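Local coordinates for putative beta-glucosidase (Bifidobacterium adolescentis, PDB 5WAB), which hydrolyses terminal beta-glucosidic linkages as a family 3 glycoside hydrolase and may also release arabinopyranose from ginsenoside Rb2, at residues Y124-D128 / P129-G133; R174-E178 / I179-A183; I260-A263 / A264-G267. One frame throughout, in Å; residues are numbered along the deposited sequence.

Interaction 1: residues Y124-D128 / P129-G133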
loop_
_atom_site.group_PDB
_atom_site.type_symbol
_atom_site.label_atom_id
_atom_site.label_comp_id
_atom_site.label_asym_id
_atom_site.label_seq_id
_atom_site.Cartn_x
_atom_site.Cartn_y
_atom_site.Cartn_z
ATOM N N TYR A 124 -2.334 3.965 -0.777
ATOM C CA TYR A 124 -2.143 2.706 -0.060
ATOM C C TYR A 124 -1.497 1.669 -0.976
ATOM O O TYR A 124 -1.276 1.906 -2.163
ATOM C CB TYR A 124 -3.471 2.195 0.508
ATOM C CG TYR A 124 -4.181 3.188 1.404
ATOM C CD1 TYR A 124 -3.466 4.130 2.127
ATOM C CD2 TYR A 124 -5.567 3.183 1.521
ATOM C CE1 TYR A 124 -4.106 5.036 2.936
ATOM C CE2 TYR A 124 -6.216 4.087 2.330
ATOM C CZ TYR A 124 -5.479 5.008 3.034
ATOM O OH TYR A 124 -6.117 5.907 3.840
ATOM N N TRP A 125 -1.219 0.489 -0.416
ATOM C CA TRP A 125 -0.341 -0.473 -1.076
ATOM C C TRP A 125 -1.068 -1.670 -1.691
ATOM O O TRP A 125 -0.839 -1.980 -2.862
ATOM C CB TRP A 125 0.734 -0.936 -0.088
ATOM C CG TRP A 125 1.686 0.176 0.251
ATOM C CD1 TRP A 125 1.484 1.169 1.163
ATOM C CD2 TRP A 125 2.986 0.411 -0.310
ATOM N NE1 TRP A 125 2.566 2.011 1.200
ATOM C CE2 TRP A 125 3.505 1.567 0.307
ATOM C CE3 TRP A 125 3.760 -0.243 -1.270
ATOM C CZ2 TRP A 125 4.761 2.081 -0.005
ATOM C CZ3 TRP A 125 5.009 0.273 -1.583
ATOM C CH2 TRP A 125 5.497 1.421 -0.953
ATOM N N SER A 126 -1.926 -2.368 -0.951
ATOM C CA SER A 126 -2.485 -3.600 -1.500
ATOM C C SER A 126 -3.824 -3.913 -0.850
ATOM O O SER A 126 -4.226 -3.293 0.137
ATOM C CB SER A 126 -1.521 -4.782 -1.319
ATOM O OG SER A 126 -2.104 -6.003 -1.743
ATOM N N GLU A 127 -4.518 -4.885 -1.441
ATOM C CA GLU A 127 -5.657 -5.532 -0.807
ATOM C C GLU A 127 -5.230 -6.653 0.124
ATOM O O GLU A 127 -6.070 -7.183 0.859
ATOM C CB GLU A 127 -6.595 -6.111 -1.871
ATOM C CG GLU A 127 -6.031 -7.352 -2.567
ATOM C CD GLU A 127 -6.806 -7.762 -3.809
ATOM O OE1 GLU A 127 -7.249 -6.874 -4.565
ATOM O OE2 GLU A 127 -6.988 -8.980 -4.019
ATOM N N ASP A 128 -3.953 -7.038 0.099
ATOM C CA ASP A 128 -3.457 -8.153 0.885
ATOM C C ASP A 128 -2.624 -7.643 2.047
ATOM O O ASP A 128 -1.763 -6.778 1.844
ATOM C CB ASP A 128 -2.618 -9.092 0.020
ATOM C CG ASP A 128 -2.095 -10.274 0.804
ATOM O OD1 ASP A 128 -2.915 -11.166 1.103
ATOM O OD2 ASP A 128 -0.888 -10.308 1.138
ATOM N N PRO A 129 -2.840 -8.138 3.270
ATOM C CA PRO A 129 -2.064 -7.603 4.404
ATOM C C PRO A 129 -0.578 -7.932 4.347
ATOM O O PRO A 129 0.246 -7.073 4.686
ATOM C CB PRO A 129 -2.755 -8.230 5.623
ATOM C CG PRO A 129 -3.408 -9.468 5.097
ATOM C CD PRO A 129 -3.825 -9.151 3.691
ATOM N N TYR A 130 -0.205 -9.138 3.909
ATOM C CA TYR A 130 1.210 -9.509 3.882
ATOM C C TYR A 130 1.989 -8.634 2.911
ATOM O O TYR A 130 3.091 -8.167 3.222
ATOM C CB TYR A 130 1.371 -10.978 3.498
ATOM C CG TYR A 130 2.801 -11.478 3.547
ATOM C CD1 TYR A 130 3.664 -11.274 2.478
ATOM C CD2 TYR A 130 3.277 -12.188 4.640
ATOM C CE1 TYR A 130 4.969 -11.735 2.504
ATOM C CE2 TYR A 130 4.585 -12.660 4.669
ATOM C CZ TYR A 130 5.427 -12.427 3.599
ATOM O OH TYR A 130 6.729 -12.885 3.618
ATOM N N LEU A 131 1.447 -8.436 1.710
ATOM C CA LEU A 131 2.127 -7.621 0.712
ATOM C C LEU A 131 2.282 -6.182 1.186
ATOM O O LEU A 131 3.354 -5.582 1.039
ATOM C CB LEU A 131 1.353 -7.670 -0.603
ATOM C CG LEU A 131 1.952 -6.932 -1.799
ATOM C CD1 LEU A 131 3.258 -7.583 -2.243
ATOM C CD2 LEU A 131 0.954 -6.863 -2.949
ATOM N N ALA A 132 1.225 -5.613 1.769
ATOM C CA ALA A 132 1.295 -4.229 2.230
ATOM C C ALA A 132 2.350 -4.060 3.319
ATOM O O ALA A 132 3.113 -3.086 3.311
ATOM C CB ALA A 132 -0.078 -3.774 2.729
ATOM N N GLY A 133 2.413 -5.003 4.259
ATOM C CA GLY A 133 3.370 -4.884 5.347
ATOM C C GLY A 133 4.801 -5.069 4.881
ATOM O O GLY A 133 5.696 -4.310 5.266
#
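D128 stands at the N-cap of helix 129-144 and bonds forward to its first turn twice. Its carboxylate oxygen OD2 accepts from L131 N at 3.0 Å, a nearly straight bond with an N-H...O angle of 160°; the amide comes to the anti side of the oxygen, a little out of the carboxylate plane. One residue further on, A132 N donates to the backbone oxygen D128 O at 3.2 Å, the first i to i+4 bond of the helix. The cap depends on the first torsion of D128: with CG opposite the backbone N (chi1 -179°), the carboxylate folds back over the start of the helix, crossing the P129 ring at about a right angle.

The loop also packs on the first turn: S126 CB and OG lie against the methyl L131 CD2, OG at 3.4 Å, while W125 CB rests against A132 CB at 4.1 Å before the indole runs off along helix 129-144 toward A136 and I139. S126 also sets the cap residue in place, since its OG accepts from D128 N at 2.8 Å in an ST turn. Farther out, the second carboxylate oxygen, D128 OD1, pairs with R529 in a salt bridge and takes a hydrogen bond from Y528.

The carboxylate is shared among one helix amide, an arginine and a tyrosine hydroxyl, a setting likely to favour its ionised form.

Interaction 2: residues R174-E178 / I179-A183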
loop_
_atom_site.group_PDB
_atom_site.type_symbol
_atom_site.label_atom_id
_atom_site.label_comp_id
_atom_site.label_asym_id
_atom_site.label_seq_id
_atom_site.Cartn_x
_atom_site.Cartn_y
_atom_site.Cartn_z
ATOM N N ARG A 174 -11.652 -11.650 13.961
ATOM C CA ARG A 174 -10.842 -12.349 12.964
ATOM C C ARG A 174 -10.444 -11.424 11.824
ATOM O O ARG A 174 -9.276 -11.388 11.420
ATOM C CB ARG A 174 -11.590 -13.562 12.412
ATOM C CG ARG A 174 -11.393 -14.834 13.194
ATOM C CD ARG A 174 -11.804 -16.042 12.368
ATOM N NE ARG A 174 -10.922 -16.289 11.227
ATOM C CZ ARG A 174 -11.264 -17.012 10.160
ATOM N NH1 ARG A 174 -12.472 -17.554 10.082
ATOM N NH2 ARG A 174 -10.406 -17.191 9.163
ATOM N N ALA A 175 -11.404 -10.673 11.282
ATOM C CA ALA A 175 -11.092 -9.805 10.153
ATOM C C ALA A 175 -10.123 -8.704 10.559
ATOM O O ALA A 175 -9.210 -8.363 9.797
ATOM C CB ALA A 175 -12.380 -9.225 9.563
ATOM N N LEU A 176 -10.285 -8.156 11.768
ATOM C CA LEU A 176 -9.322 -7.182 12.277
ATOM C C LEU A 176 -7.936 -7.805 12.408
ATOM O O LEU A 176 -6.940 -7.235 11.947
ATOM C CB LEU A 176 -9.793 -6.637 13.626
ATOM C CG LEU A 176 -10.831 -5.517 13.633
ATOM C CD1 LEU A 176 -11.290 -5.267 15.040
ATOM C CD2 LEU A 176 -10.262 -4.241 13.023
ATOM N N ARG A 177 -7.857 -8.990 13.019
ATOM C CA ARG A 177 -6.565 -9.611 13.288
ATOM C C ARG A 177 -5.887 -10.108 12.015
ATOM O O ARG A 177 -4.656 -10.066 11.914
ATOM C CB ARG A 177 -6.738 -10.765 14.273
ATOM C CG ARG A 177 -7.203 -10.349 15.652
ATOM C CD ARG A 177 -6.099 -9.651 16.392
ATOM N NE ARG A 177 -6.461 -9.394 17.781
ATOM C CZ ARG A 177 -5.611 -8.946 18.697
ATOM N NH1 ARG A 177 -4.347 -8.710 18.366
ATOM N NH2 ARG A 177 -6.020 -8.745 19.942
ATOM N N GLU A 178 -6.654 -10.598 11.040
ATOM C CA GLU A 178 -6.050 -11.219 9.866
ATOM C C GLU A 178 -5.945 -10.293 8.661
ATOM O O GLU A 178 -5.073 -10.509 7.810
ATOM C CB GLU A 178 -6.826 -12.477 9.453
ATOM C CG GLU A 178 -6.851 -13.586 10.494
ATOM C CD GLU A 178 -7.375 -14.895 9.937
ATOM O OE1 GLU A 178 -7.269 -15.102 8.711
ATOM O OE2 GLU A 178 -7.914 -15.707 10.722
ATOM N N ILE A 179 -6.810 -9.281 8.543
ATOM C CA ILE A 179 -6.851 -8.414 7.363
ATOM C C ILE A 179 -6.283 -7.029 7.662
ATOM O O ILE A 179 -5.325 -6.591 7.024
ATOM C CB ILE A 179 -8.280 -8.316 6.783
ATOM C CG1 ILE A 179 -8.855 -9.708 6.485
ATOM C CG2 ILE A 179 -8.279 -7.431 5.548
ATOM C CD1 ILE A 179 -8.068 -10.521 5.480
ATOM N N TYR A 180 -6.868 -6.319 8.624
ATOM C CA TYR A 180 -6.587 -4.896 8.781
ATOM C C TYR A 180 -5.453 -4.596 9.750
ATOM O O TYR A 180 -4.923 -3.479 9.726
ATOM C CB TYR A 180 -7.870 -4.175 9.221
ATOM C CG TYR A 180 -8.994 -4.436 8.244
ATOM C CD1 TYR A 180 -9.100 -3.696 7.074
ATOM C CD2 TYR A 180 -9.913 -5.461 8.459
ATOM C CE1 TYR A 180 -10.100 -3.942 6.160
ATOM C CE2 TYR A 180 -10.928 -5.715 7.542
ATOM C CZ TYR A 180 -11.010 -4.952 6.391
ATOM O OH TYR A 180 -12.000 -5.184 5.465
ATOM N N PHE A 181 -5.019 -5.574 10.539
ATOM C CA PHE A 181 -3.921 -5.386 11.484
ATOM C C PHE A 181 -2.560 -5.841 10.956
ATOM O O PHE A 181 -1.572 -5.135 11.196
ATOM C CB PHE A 181 -4.216 -6.110 12.804
ATOM C CG PHE A 181 -5.150 -5.362 13.719
ATOM C CD1 PHE A 181 -5.579 -4.080 13.405
ATOM C CD2 PHE A 181 -5.627 -5.955 14.879
ATOM C CE1 PHE A 181 -6.442 -3.391 14.248
ATOM C CE2 PHE A 181 -6.497 -5.276 15.721
ATOM C CZ PHE A 181 -6.902 -3.993 15.404
ATOM N N PRO A 182 -2.439 -7.000 10.275
ATOM C CA PRO A 182 -1.094 -7.573 10.043
ATOM C C PRO A 182 -0.089 -6.638 9.388
ATOM O O PRO A 182 1.108 -6.742 9.690
ATOM C CB PRO A 182 -1.387 -8.788 9.156
ATOM C CG PRO A 182 -2.724 -9.212 9.572
ATOM C CD PRO A 182 -3.485 -7.933 9.813
ATOM N N ALA A 183 -0.518 -5.752 8.484
ATOM C CA ALA A 183 0.418 -4.801 7.892
ATOM C C ALA A 183 0.948 -3.828 8.937
ATOM O O ALA A 183 2.149 -3.535 8.972
ATOM C CB ALA A 183 -0.250 -4.046 6.743
#
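The side chains of L176 and F181 cross obliquely where helix 173-180 gives way to helix 182-190. From F181 CB, 3.1 Å from L176 O, the side chain runs back along the preceding turn: CG stays close to the same carbonyl oxygen, CD2 comes 4.0 Å from R177 CD, which sits at the ring edge, and CE2 lies 4.1 Å from L176 CB, which covers one face toward the rim. CE1 and CZ finish against the methyl L176 CD2. With CG opposite the carbonyl carbon (chi1 -80°), the ring is laid back onto this leucine, and L214 of helix 212-222 also touches it. An alanine here would probably leave L176 CD2 and R177 CD without their aromatic neighbour and open a gap facing helix 212-222.

The backbone widens at the same place. A175 O accepts from I179 N at 2.9 Å and weakly from Y180 N, and L176 O takes a weak bond from F181 N. P182 follows with no amide hydrogen to give, its CG 3.2 Å from R177 O. A helix that widens into a pi-type turn at 176-178 shortly before a proline, within the family 3 N-terminal domain, is what this arrangement represents.

Interaction 3: residues I260-A263 / A264-G267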
loop_
_atom_site.group_PDB
_atom_site.type_symbol
_atom_site.label_atom_id
_atom_site.label_comp_id
_atom_site.label_asym_id
_atom_site.label_seq_id
_atom_site.Cartn_x
_atom_site.Cartn_y
_atom_site.Cartn_z
ATOM N N ILE A 260 -5.960 18.961 29.848
ATOM C CA ILE A 260 -5.043 17.952 30.369
ATOM C C ILE A 260 -4.564 18.341 31.760
ATOM O O ILE A 260 -4.460 17.494 32.655
ATOM C CB ILE A 260 -3.861 17.738 29.403
ATOM C CG1 ILE A 260 -4.363 17.417 27.993
ATOM C CG2 ILE A 260 -2.919 16.650 29.939
ATOM C CD1 ILE A 260 -5.202 16.141 27.901
ATOM N N VAL A 261 -4.279 19.630 31.967
ATOM C CA VAL A 261 -3.790 20.101 33.262
ATOM C C VAL A 261 -4.851 19.907 34.339
ATOM O O VAL A 261 -4.567 19.403 35.434
ATOM C CB VAL A 261 -3.359 21.574 33.166
ATOM C CG1 VAL A 261 -2.939 22.094 34.530
ATOM C CG2 VAL A 261 -2.235 21.724 32.170
ATOM N N TYR A 262 -6.088 20.321 34.047
ATOM C CA TYR A 262 -7.180 20.169 35.003
ATOM C C TYR A 262 -7.425 18.701 35.326
ATOM O O TYR A 262 -7.578 18.328 36.495
ATOM C CB TYR A 262 -8.445 20.820 34.444
ATOM C CG TYR A 262 -8.336 22.321 34.330
ATOM C CD1 TYR A 262 -7.557 23.050 35.221
ATOM C CD2 TYR A 262 -8.988 23.008 33.317
ATOM C CE1 TYR A 262 -7.448 24.421 35.112
ATOM C CE2 TYR A 262 -8.883 24.382 33.201
ATOM C CZ TYR A 262 -8.111 25.083 34.101
ATOM O OH TYR A 262 -8.005 26.449 33.984
ATOM N N ALA A 263 -7.479 17.853 34.291
ATOM C CA ALA A 263 -7.732 16.429 34.492
ATOM C C ALA A 263 -6.590 15.751 35.239
ATOM O O ALA A 263 -6.824 14.811 36.009
ATOM C CB ALA A 263 -7.973 15.742 33.147
ATOM N N ALA A 264 -5.355 16.206 35.023
ATOM C CA ALA A 264 -4.223 15.661 35.763
ATOM C C ALA A 264 -4.252 16.049 37.232
ATOM O O ALA A 264 -3.596 15.388 38.046
ATOM C CB ALA A 264 -2.909 16.130 35.138
ATOM N N ARG A 265 -4.995 17.100 37.587
ATOM C CA ARG A 265 -5.068 17.562 38.966
ATOM C C ARG A 265 -6.233 16.968 39.737
ATOM O O ARG A 265 -6.164 16.881 40.967
ATOM C CB ARG A 265 -5.197 19.084 39.012
ATOM C CG ARG A 265 -3.921 19.834 38.737
ATOM C CD ARG A 265 -4.218 21.318 38.652
ATOM N NE ARG A 265 -3.048 22.095 38.265
ATOM C CZ ARG A 265 -3.106 23.327 37.774
ATOM N NH1 ARG A 265 -4.286 23.921 37.610
ATOM N NH2 ARG A 265 -1.987 23.958 37.439
ATOM N N ASP A 266 -7.306 16.560 39.060
ATOM C CA ASP A 266 -8.484 16.054 39.755
ATOM C C ASP A 266 -8.706 14.557 39.551
ATOM O O ASP A 266 -9.806 14.058 39.807
ATOM C CB ASP A 266 -9.724 16.854 39.349
ATOM C CG ASP A 266 -10.032 16.771 37.871
ATOM O OD1 ASP A 266 -9.510 15.873 37.177
ATOM O OD2 ASP A 266 -10.812 17.627 37.402
ATOM N N GLY A 267 -7.678 13.830 39.115
ATOM C CA GLY A 267 -7.724 12.382 39.082
ATOM C C GLY A 267 -8.345 11.740 37.863
ATOM O O GLY A 267 -8.556 10.523 37.877
#
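A264 N donates to I260 O at 2.8 Å, the shortest of the hydrogen bonds that close the last turn of helix 257-265. Beyond it the alpha-helical pattern fades, as is common at a helix C-terminus. R265 N still reaches V261 O, but weakly, and bonds also to Y262 O at 3.1 Å, an i to i+3 step of the 3-10 kind in which the amide stands well above the carbonyl plane. D266 N adds a weak bond to the same oxygen, Y262 O. G267 then leaves the helical region with a positive phi of 85°, where a side chain would be jammed against the carbonyl oxygen of D266.

The side chain of R265 turns back along the turn just completed. Its chain is extended from CG to NE and runs beside V261, pointing the same way, and this sets the methyl V261 CG1 over the centre of one guanidinium face, 3.5 Å from R265 CZ. The torsion of the valine contributes: CG1 lies opposite its own backbone N (chi1 176°), on the side from which the arginine arrives. R265 NH1 lies near the plane of the Y262 ring at its edge, the guanidinium and ring planes being 57° apart. Across from this turn, helix 14-19 supplies L14, which touches both V261 and R265, while E15 forms a long, weak ion pair with R265 NH2. I260 and A264 meet L274 of helix 271-292.

D266 folds its carboxylate back toward the end of the helix, where OD1 is salt-bridged to R268. Although D266 OD1 and A263 O come within 3.1 Å of each other, both are acceptors, and they do not bond.

How the interactions relate
Interactions 1 and 2 are neighbours, with centres 11 Å apart, and they touch directly: P129 CG lies 3.3 Å from E178 O, and P129 O lies 3.7 Å from A183 CB. The capped start of helix 129-144 therefore packs on the junction between helices 173-180 and 182-190. Interaction 3 is remote from both, its centre about 41 Å from that of interaction 1 and about 36 Å from that of interaction 2. All three fall within the range of the family 3 N-terminal domain, of the TIM-barrel clan. Interactions 1 and 2 also touch strands 601-610 and 628-631 respectively, which fall in the fibronectin type III-like range, whereas interaction 3 packs against helices 14-19 and 271-292.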